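Long-range contacts in sortase B (PDB 5JCV), which cleaves the C-terminal sorting signal of surface proteins and, through a thioester intermediate, attaches them covalently to the cell wall: residues 135-139 with 154-160; 56-60 with 125-129; 93-99 with 109-113. One frame throughout, in Å; residues are numbered along the deposited sequence.

Interaction 1: residues 135-139 with 154-160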
ATOM      1  N   PHE A 135     -24.884 -13.851   2.663  1.00 89.63           N
ATOM      2  CA  PHE A 135     -23.846 -13.755   3.656  1.00 82.42           C
ATOM      3  C   PHE A 135     -24.324 -14.106   5.068  1.00 85.04           C
ATOM      4  O   PHE A 135     -23.529 -14.554   5.903  1.00 78.10           O
ATOM      5  CB  PHE A 135     -23.253 -12.368   3.625  1.00 75.38           C
ATOM      6  CG  PHE A 135     -21.974 -12.255   4.374  1.00 77.70           C
ATOM      7  CD1 PHE A 135     -20.913 -13.115   4.082  1.00 75.40           C
ATOM      8  CD2 PHE A 135     -21.818 -11.301   5.385  1.00 75.28           C
ATOM      9  CE1 PHE A 135     -19.736 -13.020   4.774  1.00 73.19           C
ATOM     10  CE2 PHE A 135     -20.634 -11.199   6.079  1.00 74.30           C
ATOM     11  CZ  PHE A 135     -19.585 -12.054   5.766  1.00 73.78           C
ATOM     12  N   GLU A 136     -25.614 -13.919   5.336  1.00 84.96           N
ATOM     13  CA  GLU A 136     -26.170 -14.306   6.631  1.00 88.51           C
ATOM     14  C   GLU A 136     -26.351 -15.823   6.735  1.00 83.78           C
ATOM     15  O   GLU A 136     -26.216 -16.377   7.837  1.00 82.74           O
ATOM     16  CB  GLU A 136     -27.479 -13.536   6.921  1.00 97.93           C
ATOM     17  CG  GLU A 136     -28.301 -13.994   8.138  1.00104.60           C
ATOM     18  CD  GLU A 136     -27.580 -13.949   9.495  1.00108.28           C
ATOM     19  OE1 GLU A 136     -26.479 -13.356   9.641  1.00107.93           O
ATOM     20  OE2 GLU A 136     -28.151 -14.521  10.450  1.00110.84           O
ATOM     21  N   ASP A 137     -26.641 -16.482   5.605  1.00 82.91           N
ATOM     22  CA  ASP A 137     -26.680 -17.955   5.528  1.00 81.79           C
ATOM     23  C   ASP A 137     -25.262 -18.512   5.758  1.00 80.72           C
ATOM     24  O   ASP A 137     -25.081 -19.491   6.492  1.00 84.06           O
ATOM     25  CB  ASP A 137     -27.163 -18.470   4.152  1.00 84.18           C
ATOM     26  CG  ASP A 137     -28.463 -17.824   3.672  1.00 88.50           C
ATOM     27  OD1 ASP A 137     -29.293 -17.375   4.487  1.00 88.00           O
ATOM     28  OD2 ASP A 137     -28.662 -17.772   2.443  1.00 90.86           O
ATOM     29  N   TYR A 138     -24.278 -17.892   5.100  1.00 72.94           N
ATOM     30  CA  TYR A 138     -22.864 -18.209   5.292  1.00 70.28           C
ATOM     31  C   TYR A 138     -22.463 -18.121   6.773  1.00 69.13           C
ATOM     32  O   TYR A 138     -21.860 -19.050   7.324  1.00 71.03           O
ATOM     33  CB  TYR A 138     -21.993 -17.310   4.407  1.00 65.82           C
ATOM     34  CG  TYR A 138     -20.511 -17.515   4.566  1.00 64.47           C
ATOM     35  CD1 TYR A 138     -19.791 -18.313   3.698  1.00 62.03           C
ATOM     36  CD2 TYR A 138     -19.828 -16.895   5.582  1.00 64.19           C
ATOM     37  CE1 TYR A 138     -18.427 -18.496   3.858  1.00 63.22           C
ATOM     38  CE2 TYR A 138     -18.475 -17.057   5.746  1.00 59.63           C
ATOM     39  CZ  TYR A 138     -17.768 -17.866   4.905  1.00 62.76           C
ATOM     40  OH  TYR A 138     -16.403 -18.006   5.129  1.00 54.79           O
ATOM     41  N   LEU A 139     -22.841 -17.040   7.431  1.00 69.54           N
ATOM     42  CA  LEU A 139     -22.432 -16.828   8.818  1.00 71.08           C
ATOM     43  C   LEU A 139     -23.052 -17.832   9.755  1.00 73.54           C
ATOM     44  O   LEU A 139     -22.406 -18.287  10.694  1.00 77.58           O
ATOM     45  CB  LEU A 139     -22.776 -15.424   9.276  1.00 69.64           C
ATOM     46  CG  LEU A 139     -21.976 -14.330   8.578  1.00 67.70           C
ATOM     47  CD1 LEU A 139     -22.523 -12.957   8.957  1.00 69.46           C
ATOM     48  CD2 LEU A 139     -20.492 -14.445   8.896  1.00 66.47           C
ATOM     49  N   VAL A 154     -22.348 -11.292  14.993  1.00 80.61           N
ATOM     50  CA  VAL A 154     -21.937 -10.780  13.700  1.00 79.34           C
ATOM     51  C   VAL A 154     -23.140 -10.981  12.781  1.00 80.60           C
ATOM     52  O   VAL A 154     -23.848 -11.990  12.875  1.00 78.25           O
ATOM     53  CB  VAL A 154     -20.652 -11.522  13.192  1.00 77.40           C
ATOM     54  CG1 VAL A 154     -20.805 -13.023  13.345  1.00 80.87           C
ATOM     55  CG2 VAL A 154     -20.269 -11.158  11.759  1.00 73.95           C
ATOM     56  N   SER A 155     -23.374 -10.005  11.912  1.00 79.91           N
ATOM     57  CA  SER A 155     -24.530 -10.004  11.040  1.00 82.27           C
ATOM     58  C   SER A 155     -24.076  -9.887   9.604  1.00 77.75           C
ATOM     59  O   SER A 155     -22.948  -9.496   9.310  1.00 76.89           O
ATOM     60  CB  SER A 155     -25.488  -8.832  11.377  1.00 86.81           C
ATOM     61  OG  SER A 155     -25.070  -7.575  10.817  1.00 83.74           O
ATOM     62  N   GLY A 156     -25.011 -10.166   8.717  1.00 78.96           N
ATOM     63  CA  GLY A 156     -24.792 -10.090   7.287  1.00 80.65           C
ATOM     64  C   GLY A 156     -24.361  -8.731   6.816  1.00 81.70           C
ATOM     65  O   GLY A 156     -23.954  -8.585   5.664  1.00 83.58           O
ATOM     66  N   LYS A 157     -24.494  -7.739   7.694  1.00 84.02           N
ATOM     67  CA  LYS A 157     -24.046  -6.383   7.430  1.00 85.76           C
ATOM     68  C   LYS A 157     -22.554  -6.224   7.728  1.00 83.00           C
ATOM     69  O   LYS A 157     -21.896  -5.363   7.152  1.00 78.90           O
ATOM     70  CB  LYS A 157     -24.874  -5.386   8.259  1.00 94.28           C
ATOM     71  CG  LYS A 157     -26.384  -5.460   8.022  1.00 96.81           C
ATOM     72  CD  LYS A 157     -27.092  -4.262   8.635  1.00102.89           C
ATOM     73  CE  LYS A 157     -28.427  -4.630   9.273  1.00105.42           C
ATOM     74  NZ  LYS A 157     -28.907  -3.516  10.144  1.00107.84           N
ATOM     75  N   ASP A 158     -21.995  -7.074   8.594  1.00 82.38           N
ATOM     76  CA  ASP A 158     -20.556  -7.007   8.876  1.00 76.05           C
ATOM     77  C   ASP A 158     -19.750  -7.541   7.710  1.00 72.15           C
ATOM     78  O   ASP A 158     -20.301  -8.099   6.750  1.00 71.46           O
ATOM     79  CB  ASP A 158     -20.215  -7.817  10.117  1.00 82.13           C
ATOM     80  CG  ASP A 158     -20.967  -7.353  11.336  1.00 81.69           C
ATOM     81  OD1 ASP A 158     -21.026  -6.145  11.555  1.00 82.51           O
ATOM     82  OD2 ASP A 158     -21.511  -8.206  12.063  1.00 83.41           O
ATOM     83  N   ARG A 159     -18.439  -7.378   7.813  1.00 69.57           N
ATOM     84  CA  ARG A 159     -17.474  -8.001   6.908  1.00 67.34           C
ATOM     85  C   ARG A 159     -16.414  -8.729   7.713  1.00 64.65           C
ATOM     86  O   ARG A 159     -16.097  -8.318   8.823  1.00 59.66           O
ATOM     87  CB  ARG A 159     -16.775  -6.951   6.072  1.00 64.16           C
ATOM     88  CG  ARG A 159     -17.621  -6.396   4.960  1.00 66.38           C
ATOM     89  CD  ARG A 159     -16.766  -5.421   4.150  1.00 68.60           C
ATOM     90  NE  ARG A 159     -16.115  -4.513   5.097  1.00 74.98           N
ATOM     91  CZ  ARG A 159     -16.678  -3.416   5.598  1.00 75.47           C
ATOM     92  NH1 ARG A 159     -17.893  -3.037   5.172  1.00 67.19           N
ATOM     93  NH2 ARG A 159     -16.013  -2.693   6.513  1.00 79.52           N
ATOM     94  N   ILE A 160     -15.836  -9.782   7.131  1.00 60.88           N
ATOM     95  CA  ILE A 160     -14.915 -10.660   7.873  1.00 57.76           C
ATOM     96  C   ILE A 160     -13.593 -10.958   7.200  1.00 55.00           C
ATOM     97  O   ILE A 160     -13.364 -10.654   6.034  1.00 55.87           O
ATOM     98  CB  ILE A 160     -15.553 -12.008   8.227  1.00 57.62           C
ATOM     99  CG1 ILE A 160     -15.674 -12.893   6.996  1.00 56.90           C
ATOM    100  CG2 ILE A 160     -16.912 -11.813   8.885  1.00 59.30           C
ATOM    101  CD1 ILE A 160     -16.401 -14.189   7.287  1.00 55.89           C
TER

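Interaction 2: residues 56-60 with 125-129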
ATOM      1  N   ASP A  56      -5.885 -14.230  -0.816  1.00 47.70           N
ATOM      2  CA  ASP A  56      -6.574 -14.896  -1.900  1.00 49.00           C
ATOM      3  C   ASP A  56      -6.666 -13.949  -3.072  1.00 51.80           C
ATOM      4  O   ASP A  56      -7.059 -12.816  -2.901  1.00 55.32           O
ATOM      5  CB  ASP A  56      -8.000 -15.281  -1.471  1.00 49.41           C
ATOM      6  CG  ASP A  56      -8.667 -16.231  -2.441  1.00 53.73           C
ATOM      7  OD1 ASP A  56      -9.001 -15.844  -3.577  1.00 56.17           O
ATOM      8  OD2 ASP A  56      -8.870 -17.401  -2.063  1.00 58.13           O
ATOM      9  N   TYR A  57      -6.354 -14.431  -4.265  1.00 55.23           N
ATOM     10  CA  TYR A  57      -6.335 -13.593  -5.465  1.00 55.24           C
ATOM     11  C   TYR A  57      -7.683 -12.977  -5.808  1.00 57.69           C
ATOM     12  O   TYR A  57      -7.742 -11.970  -6.529  1.00 60.14           O
ATOM     13  CB  TYR A  57      -5.870 -14.399  -6.667  1.00 58.66           C
ATOM     14  CG  TYR A  57      -6.961 -15.276  -7.315  1.00 61.22           C
ATOM     15  CD1 TYR A  57      -7.823 -14.779  -8.328  1.00 63.76           C
ATOM     16  CD2 TYR A  57      -7.086 -16.618  -6.962  1.00 62.01           C
ATOM     17  CE1 TYR A  57      -8.776 -15.620  -8.928  1.00 62.35           C
ATOM     18  CE2 TYR A  57      -8.019 -17.443  -7.552  1.00 60.25           C
ATOM     19  CZ  TYR A  57      -8.867 -16.954  -8.524  1.00 63.81           C
ATOM     20  OH  TYR A  57      -9.790 -17.851  -9.057  1.00 60.87           O
ATOM     21  N   ARG A  58      -8.765 -13.590  -5.341  1.00 57.08           N
ATOM     22  CA  ARG A  58     -10.097 -13.016  -5.538  1.00 58.74           C
ATOM     23  C   ARG A  58     -10.411 -11.780  -4.681  1.00 58.93           C
ATOM     24  O   ARG A  58     -11.415 -11.133  -4.928  1.00 59.05           O
ATOM     25  CB  ARG A  58     -11.163 -14.077  -5.268  1.00 59.52           C
ATOM     26  CG  ARG A  58     -11.142 -15.251  -6.243  1.00 62.97           C
ATOM     27  CD  ARG A  58     -12.067 -16.372  -5.766  1.00 65.52           C
ATOM     28  NE  ARG A  58     -11.573 -16.945  -4.502  1.00 66.26           N
ATOM     29  CZ  ARG A  58     -12.287 -17.672  -3.635  1.00 64.87           C
ATOM     30  NH1 ARG A  58     -13.561 -17.949  -3.840  1.00 61.66           N
ATOM     31  NH2 ARG A  58     -11.710 -18.127  -2.519  1.00 64.68           N
ATOM     32  N   ASN A  59      -9.605 -11.474  -3.662  1.00 55.73           N
ATOM     33  CA  ASN A  59      -9.929 -10.373  -2.738  1.00 59.17           C
ATOM     34  C   ASN A  59      -9.114  -9.168  -3.095  1.00 63.71           C
ATOM     35  O   ASN A  59      -7.908  -9.117  -2.790  1.00 66.38           O
ATOM     36  CB  ASN A  59      -9.641 -10.713  -1.278  1.00 55.53           C
ATOM     37  CG  ASN A  59     -10.395 -11.930  -0.797  1.00 57.25           C
ATOM     38  OD1 ASN A  59      -9.804 -12.809  -0.210  1.00 60.40           O
ATOM     39  ND2 ASN A  59     -11.694 -11.974  -1.012  1.00 60.74           N
ATOM     40  N   THR A  60      -9.779  -8.216  -3.747  1.00 67.99           N
ATOM     41  CA  THR A  60      -9.152  -6.989  -4.279  1.00 69.00           C
ATOM     42  C   THR A  60      -9.895  -5.713  -3.896  1.00 66.00           C
ATOM     43  O   THR A  60      -9.602  -4.688  -4.426  1.00 66.19           O
ATOM     44  CB  THR A  60      -9.104  -7.066  -5.791  1.00 68.67           C
ATOM     45  OG1 THR A  60     -10.424  -7.375  -6.246  1.00 71.72           O
ATOM     46  CG2 THR A  60      -8.154  -8.189  -6.221  1.00 67.76           C
ATOM     47  N   ILE A 125     -14.733 -21.026   1.991  1.00 49.99           N
ATOM     48  CA  ILE A 125     -13.903 -20.272   1.047  1.00 52.39           C
ATOM     49  C   ILE A 125     -14.726 -19.430   0.057  1.00 57.62           C
ATOM     50  O   ILE A 125     -14.152 -18.879  -0.898  1.00 55.51           O
ATOM     51  CB  ILE A 125     -12.955 -21.168   0.235  1.00 53.11           C
ATOM     52  CG1 ILE A 125     -13.718 -21.923  -0.883  1.00 61.35           C
ATOM     53  CG2 ILE A 125     -12.198 -22.083   1.156  1.00 55.12           C
ATOM     54  CD1 ILE A 125     -12.845 -22.687  -1.864  1.00 63.64           C
ATOM     55  N   GLU A 126     -16.047 -19.376   0.231  1.00 58.01           N
ATOM     56  CA  GLU A 126     -16.881 -18.509  -0.599  1.00 61.62           C
ATOM     57  C   GLU A 126     -16.507 -17.051  -0.405  1.00 59.49           C
ATOM     58  O   GLU A 126     -16.372 -16.564   0.746  1.00 57.65           O
ATOM     59  CB  GLU A 126     -18.340 -18.706  -0.259  1.00 69.35           C
ATOM     60  CG  GLU A 126     -19.276 -18.040  -1.240  1.00 85.36           C
ATOM     61  CD  GLU A 126     -20.687 -18.552  -1.090  1.00 96.59           C
ATOM     62  OE1 GLU A 126     -20.839 -19.728  -0.678  1.00103.92           O
ATOM     63  OE2 GLU A 126     -21.629 -17.779  -1.376  1.00104.66           O
ATOM     64  N   THR A 127     -16.286 -16.367  -1.525  1.00 59.14           N
ATOM     65  CA  THR A 127     -16.085 -14.918  -1.529  1.00 61.52           C
ATOM     66  C   THR A 127     -17.203 -14.089  -2.180  1.00 66.54           C
ATOM     67  O   THR A 127     -17.198 -12.866  -2.052  1.00 65.49           O
ATOM     68  CB  THR A 127     -14.735 -14.533  -2.168  1.00 63.75           C
ATOM     69  OG1 THR A 127     -14.647 -15.042  -3.507  1.00 62.60           O
ATOM     70  CG2 THR A 127     -13.598 -15.101  -1.333  1.00 66.10           C
ATOM     71  N   GLU A 128     -18.162 -14.731  -2.837  1.00 69.69           N
ATOM     72  CA  GLU A 128     -19.177 -14.032  -3.615  1.00 77.14           C
ATOM     73  C   GLU A 128     -20.548 -14.283  -2.999  1.00 76.52           C
ATOM     74  O   GLU A 128     -20.933 -15.418  -2.747  1.00 75.41           O
ATOM     75  CB  GLU A 128     -19.128 -14.496  -5.077  1.00 88.49           C
ATOM     76  CG  GLU A 128     -18.000 -13.855  -5.887  1.00 96.25           C
ATOM     77  CD  GLU A 128     -17.396 -14.791  -6.941  1.00107.74           C
ATOM     78  OE1 GLU A 128     -18.152 -15.304  -7.805  1.00108.86           O
ATOM     79  OE2 GLU A 128     -16.153 -15.013  -6.908  1.00109.87           O
ATOM     80  N   PHE A 129     -21.261 -13.200  -2.709  1.00 81.38           N
ATOM     81  CA  PHE A 129     -22.553 -13.275  -2.021  1.00 83.52           C
ATOM     82  C   PHE A 129     -23.555 -12.350  -2.731  1.00 91.84           C
ATOM     83  O   PHE A 129     -23.581 -11.159  -2.421  1.00 81.79           O
ATOM     84  CB  PHE A 129     -22.373 -12.875  -0.551  1.00 76.89           C
ATOM     85  CG  PHE A 129     -21.364 -13.724   0.169  1.00 72.89           C
ATOM     86  CD1 PHE A 129     -21.722 -14.982   0.657  1.00 71.48           C
ATOM     87  CD2 PHE A 129     -20.043 -13.304   0.299  1.00 70.31           C
ATOM     88  CE1 PHE A 129     -20.788 -15.798   1.281  1.00 66.00           C
ATOM     89  CE2 PHE A 129     -19.100 -14.117   0.928  1.00 66.93           C
ATOM     90  CZ  PHE A 129     -19.478 -15.362   1.420  1.00 65.11           C
TER

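Interaction 3: residues 93-99 with 109-113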
ATOM      1  N   LEU A  93      -7.536 -18.710  23.273  1.00 56.86           N
ATOM      2  CA  LEU A  93      -8.537 -17.906  22.585  1.00 62.01           C
ATOM      3  C   LEU A  93      -9.085 -16.818  23.500  1.00 66.23           C
ATOM      4  O   LEU A  93      -9.242 -15.667  23.083  1.00 70.74           O
ATOM      5  CB  LEU A  93      -9.685 -18.785  22.086  1.00 64.22           C
ATOM      6  CG  LEU A  93     -10.953 -18.034  21.658  1.00 66.01           C
ATOM      7  CD1 LEU A  93     -10.735 -17.242  20.391  1.00 64.17           C
ATOM      8  CD2 LEU A  93     -12.115 -18.996  21.476  1.00 69.24           C
ATOM      9  N   VAL A  94      -9.364 -17.175  24.746  1.00 70.64           N
ATOM     10  CA  VAL A  94      -9.875 -16.197  25.699  1.00 73.30           C
ATOM     11  C   VAL A  94      -8.854 -15.064  25.875  1.00 68.61           C
ATOM     12  O   VAL A  94      -9.194 -13.879  25.838  1.00 68.97           O
ATOM     13  CB  VAL A  94     -10.197 -16.843  27.067  1.00 80.22           C
ATOM     14  CG1 VAL A  94     -10.525 -15.773  28.116  1.00 80.50           C
ATOM     15  CG2 VAL A  94     -11.351 -17.827  26.928  1.00 81.47           C
ATOM     16  N   ALA A  95      -7.604 -15.441  26.064  1.00 61.26           N
ATOM     17  CA  ALA A  95      -6.527 -14.471  26.141  1.00 59.26           C
ATOM     18  C   ALA A  95      -6.206 -13.768  24.783  1.00 60.11           C
ATOM     19  O   ALA A  95      -5.455 -12.805  24.755  1.00 60.75           O
ATOM     20  CB  ALA A  95      -5.283 -15.140  26.711  1.00 57.25           C
ATOM     21  N   HIS A  96      -6.730 -14.228  23.654  1.00 57.14           N
ATOM     22  CA  HIS A  96      -6.390 -13.555  22.382  1.00 57.72           C
ATOM     23  C   HIS A  96      -7.599 -13.432  21.474  1.00 55.41           C
ATOM     24  O   HIS A  96      -7.570 -13.860  20.345  1.00 55.58           O
ATOM     25  CB  HIS A  96      -5.246 -14.287  21.666  1.00 59.01           C
ATOM     26  CG  HIS A  96      -4.010 -14.422  22.491  1.00 57.74           C
ATOM     27  ND1 HIS A  96      -3.817 -15.458  23.382  1.00 59.85           N
ATOM     28  CD2 HIS A  96      -2.910 -13.638  22.576  1.00 61.30           C
ATOM     29  CE1 HIS A  96      -2.645 -15.308  23.978  1.00 60.57           C
ATOM     30  NE2 HIS A  96      -2.077 -14.209  23.507  1.00 59.69           N
ATOM     31  N   PRO A  97      -8.654 -12.769  21.957  1.00 56.23           N
ATOM     32  CA  PRO A  97      -9.860 -12.610  21.148  1.00 56.24           C
ATOM     33  C   PRO A  97      -9.677 -11.801  19.846  1.00 52.95           C
ATOM     34  O   PRO A  97     -10.594 -11.757  19.026  1.00 49.46           O
ATOM     35  CB  PRO A  97     -10.833 -11.898  22.122  1.00 59.01           C
ATOM     36  CG  PRO A  97      -9.952 -11.115  23.060  1.00 58.96           C
ATOM     37  CD  PRO A  97      -8.613 -11.840  23.112  1.00 58.34           C
ATOM     38  N   THR A  98      -8.520 -11.165  19.633  1.00 51.34           N
ATOM     39  CA  THR A  98      -8.323 -10.345  18.427  1.00 52.09           C
ATOM     40  C   THR A  98      -6.924 -10.451  17.858  1.00 50.96           C
ATOM     41  O   THR A  98      -5.948 -10.732  18.570  1.00 49.91           O
ATOM     42  CB  THR A  98      -8.525  -8.796  18.701  1.00 56.53           C
ATOM     43  OG1 THR A  98      -7.391  -8.286  19.421  1.00 52.44           O
ATOM     44  CG2 THR A  98      -9.790  -8.509  19.511  1.00 55.31           C
ATOM     45  N   PHE A  99      -6.807 -10.145  16.575  1.00 51.63           N
ATOM     46  CA  PHE A  99      -5.497  -9.951  15.974  1.00 52.06           C
ATOM     47  C   PHE A  99      -5.504  -8.696  15.103  1.00 54.17           C
ATOM     48  O   PHE A  99      -6.562  -8.094  14.888  1.00 51.26           O
ATOM     49  CB  PHE A  99      -5.062 -11.196  15.187  1.00 51.04           C
ATOM     50  CG  PHE A  99      -5.931 -11.536  14.023  1.00 50.01           C
ATOM     51  CD1 PHE A  99      -5.630 -11.075  12.754  1.00 52.44           C
ATOM     52  CD2 PHE A  99      -7.041 -12.349  14.183  1.00 52.74           C
ATOM     53  CE1 PHE A  99      -6.447 -11.379  11.686  1.00 52.59           C
ATOM     54  CE2 PHE A  99      -7.851 -12.675  13.109  1.00 52.75           C
ATOM     55  CZ  PHE A  99      -7.560 -12.194  11.857  1.00 53.32           C
ATOM     56  N   GLU A 109      -8.300  -4.191  13.902  1.00 64.77           N
ATOM     57  CA  GLU A 109      -8.218  -5.152  14.998  1.00 70.27           C
ATOM     58  C   GLU A 109      -9.378  -6.143  14.922  1.00 70.00           C
ATOM     59  O   GLU A 109     -10.498  -5.876  15.361  1.00 68.90           O
ATOM     60  CB  GLU A 109      -8.195  -4.491  16.364  1.00 73.33           C
ATOM     61  CG  GLU A 109      -7.115  -5.067  17.283  1.00 77.16           C
ATOM     62  CD  GLU A 109      -5.733  -4.539  16.912  1.00 81.08           C
ATOM     63  OE1 GLU A 109      -5.655  -3.595  16.083  1.00 80.20           O
ATOM     64  OE2 GLU A 109      -4.727  -5.045  17.448  1.00 85.97           O
ATOM     65  N   VAL A 110      -9.070  -7.315  14.396  1.00 64.88           N
ATOM     66  CA  VAL A 110     -10.079  -8.269  14.011  1.00 59.58           C
ATOM     67  C   VAL A 110     -10.529  -9.038  15.232  1.00 58.28           C
ATOM     68  O   VAL A 110      -9.699  -9.523  15.996  1.00 59.16           O
ATOM     69  CB  VAL A 110      -9.506  -9.257  12.986  1.00 60.79           C
ATOM     70  CG1 VAL A 110     -10.601 -10.210  12.537  1.00 61.72           C
ATOM     71  CG2 VAL A 110      -8.926  -8.519  11.771  1.00 58.59           C
ATOM     72  N   GLU A 111     -11.840  -9.173  15.369  1.00 56.27           N
ATOM     73  CA  GLU A 111     -12.474  -9.825  16.490  1.00 58.73           C
ATOM     74  C   GLU A 111     -12.922 -11.245  16.098  1.00 60.75           C
ATOM     75  O   GLU A 111     -13.925 -11.440  15.376  1.00 55.95           O
ATOM     76  CB  GLU A 111     -13.692  -8.987  16.915  1.00 62.74           C
ATOM     77  CG  GLU A 111     -13.937  -8.980  18.399  1.00 69.86           C
ATOM     78  CD  GLU A 111     -15.188  -8.214  18.841  1.00 73.21           C
ATOM     79  OE1 GLU A 111     -15.706  -7.315  18.114  1.00 70.23           O
ATOM     80  OE2 GLU A 111     -15.643  -8.528  19.976  1.00 75.43           O
ATOM     81  N   ILE A 112     -12.204 -12.240  16.602  1.00 56.06           N
ATOM     82  CA  ILE A 112     -12.462 -13.627  16.252  1.00 55.16           C
ATOM     83  C   ILE A 112     -13.824 -14.106  16.767  1.00 55.71           C
ATOM     84  O   ILE A 112     -14.163 -13.930  17.936  1.00 57.19           O
ATOM     85  CB  ILE A 112     -11.358 -14.533  16.829  1.00 53.41           C
ATOM     86  CG1 ILE A 112     -10.035 -14.268  16.111  1.00 52.76           C
ATOM     87  CG2 ILE A 112     -11.739 -16.000  16.685  1.00 53.61           C
ATOM     88  CD1 ILE A 112      -8.814 -14.655  16.928  1.00 52.26           C
ATOM     89  N   PHE A 113     -14.590 -14.726  15.885  1.00 56.56           N
ATOM     90  CA  PHE A 113     -15.891 -15.268  16.233  1.00 56.76           C
ATOM     91  C   PHE A 113     -16.098 -16.761  15.879  1.00 58.08           C
ATOM     92  O   PHE A 113     -17.051 -17.378  16.363  1.00 57.62           O
ATOM     93  CB  PHE A 113     -16.974 -14.426  15.590  1.00 59.05           C
ATOM     94  CG  PHE A 113     -17.088 -14.604  14.099  1.00 61.01           C
ATOM     95  CD1 PHE A 113     -17.927 -15.565  13.568  1.00 61.13           C
ATOM     96  CD2 PHE A 113     -16.399 -13.782  13.235  1.00 59.00           C
ATOM     97  CE1 PHE A 113     -18.032 -15.729  12.204  1.00 59.05           C
ATOM     98  CE2 PHE A 113     -16.514 -13.937  11.872  1.00 59.21           C
ATOM     99  CZ  PHE A 113     -17.327 -14.913  11.359  1.00 58.06           C
TER
HETATM  100  O   HOH W   1     -12.779 -12.631  19.786  1.00 48.09           O
HETATM  101  O   HOH W   2      -4.925  -7.605  18.239  1.00 61.66           O

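Interaction 1: residues 135-139 with 154-160
Phe135 and Leu139, one turn apart on helix 132-145, make a largely apolar, buried contact with the loop that leads from this helix to strand 160-165. Phe135 has CG anti to its own N (chi1 -166°), which carries the ring into the loop edge first: CD2 lies 3.5 Å from Gly156 O, close to the ring plane, and CZ lies 4.1 Å from Ile160 CG2. Leu139 CG lies over one face of that ring, while Leu139 CD1 reaches Ser155 C at 3.5 Å and Val154 CG2 at 4.0 Å. At the strand end, Ile160 CD1 touches Tyr138 CE2 at 3.9 Å; Tyr138 OH is hydrogen-bonded to Tyr124 O and Gln180 NE2.

In the loop a type I turn runs from Ser155 to Asp158, Ser155 N donates to Asp158 OD2 (2.6 Å), and Ser155 OG accepts from Lys157 N in an ST turn.

Lys66 takes the carbonyl oxygens of Gly156 and Asp158, and Lys143 that of Val154. Glu136 OE1, 3.6 Å from Gly156 N, is the exception, buried without a partner in the model. Helix and loop segments share no hydrogen bond; apolar side chains and the Phe135 ring against backbone carbonyls make the contact.

Interaction 2: residues 56-60 with 125-129
Arg58 and Thr127 mark the closest approach of two loop backbones, their CA atoms 7.5 Å apart, with the 56-60 side folded into a type I turn from Asp56 to Asn59; at that separation the loops meet through side chains and not as paired strands.

Arg58 does most of the work. Its chain leaves with CG beside the backbone N (chi1 -65°) and bends at chi3, which brings the guanidinium across to the other loop. There NH1 and NH2 grip a single atom end-on: NH2 donates to Ile125 O at 3.0 Å and NH1 to the same oxygen at 3.1 Å, both in the carbonyl plane and both noticeably bent, with N-H...O angles of 145° and 140°. Along the neighbouring NE/NH2 edge Asp56 holds the guanidinium side-on, with a salt bridge from NE to OD1 at 2.9 Å and a bond from NH2 to OD2 at 3.0 Å, the second almost straight; NH2 thus serves both partners. Asp56 OD1 also accepts from Arg58 N through its anti lone pair, closing an Asx turn, while OD2 has a further partner in Tyr71 OH.

Thr127 lies over the flat group: its methyl CG2 sits 3.6 Å above the guanidinium plane, over the centre. The same methyl touches Asn59 ND2 at 3.7 Å; the amide of Asn59 is itself fixed from strand 67-72, its OD1 accepting from Ile69 N.

With carboxylate and carbonyl both meeting its edge and a methyl on a face, the guanidinium has little freedom to rotate. Asp56 holds the Arg58 side chain in place for Ile125 O and probably balances most of its positive charge; Glu128 OE2, 5.0 Å from Arg58 NH1, is too far for contact and probably adds only a weak attraction.

Interaction 3: residues 93-99 with 109-113
Val110 sits over one face of the Phe99 ring in a CH-pi contact, its CB 3.8 Å from the ring centroid and 15° off the normal. The two side chains run side by side on the same face of the sheet. Phe99 CG lies between its own N and carbonyl carbon (chi1 63°), which brings the ring across against the Val110 side chain. The Ile112 side chain crosses that of Phe99 at about a right angle, its CD1 at the ring edge, near the plane, 4.0 Å from Phe99 CD2; its other branch, CG2, meets Leu93 CD1 at 4.0 Å and ties in the end of helix 90-95.

Outward from this apolar patch the backbones are joined by three hydrogen bonds. Phe99 and Val110 exchange two, Phe99 N to Val110 O at 3.0 Å and Val110 N to Phe99 O at 2.7 Å, and Ile112 N donates to Pro97 O at 2.9 Å. Thr98 and Glu111 form the non-hydrogen-bonded pair, their side chains on the opposite face from Phe99.

Water finishes the polar edge. One molecule donates to Pro97 O and Ile112 O; another links Thr98 OG1 with Glu109 OE2, to which it donates. This is an antiparallel beta hairpin of strands 98-102 and 107-118, part of the beta-barrel of the sortase fold.

Interactions 1 and 2 have centres 14 Å apart and join directly: Phe129 CE1 meets Tyr138 CD1 at 3.6 Å, and Phe129 packs edge-to-face on both Phe135 and Tyr138. Interaction 3, centred 17 Å from interaction 1, reaches it through Phe113, whose CE2 lies 3.7 Å from Ile160 CG2. Interactions 2 and 3 do not touch and lie on opposite sides of the chain's centre, their centres 22 Å and their nearest atoms about 10 Å apart, so interaction 1 bridges them. Helix 132-145 and its loop connect strand 107-118 to strand 160-165, an insertion characteristic of class B sortases; as in relatives, the catalytic cysteine probably follows the latter strand.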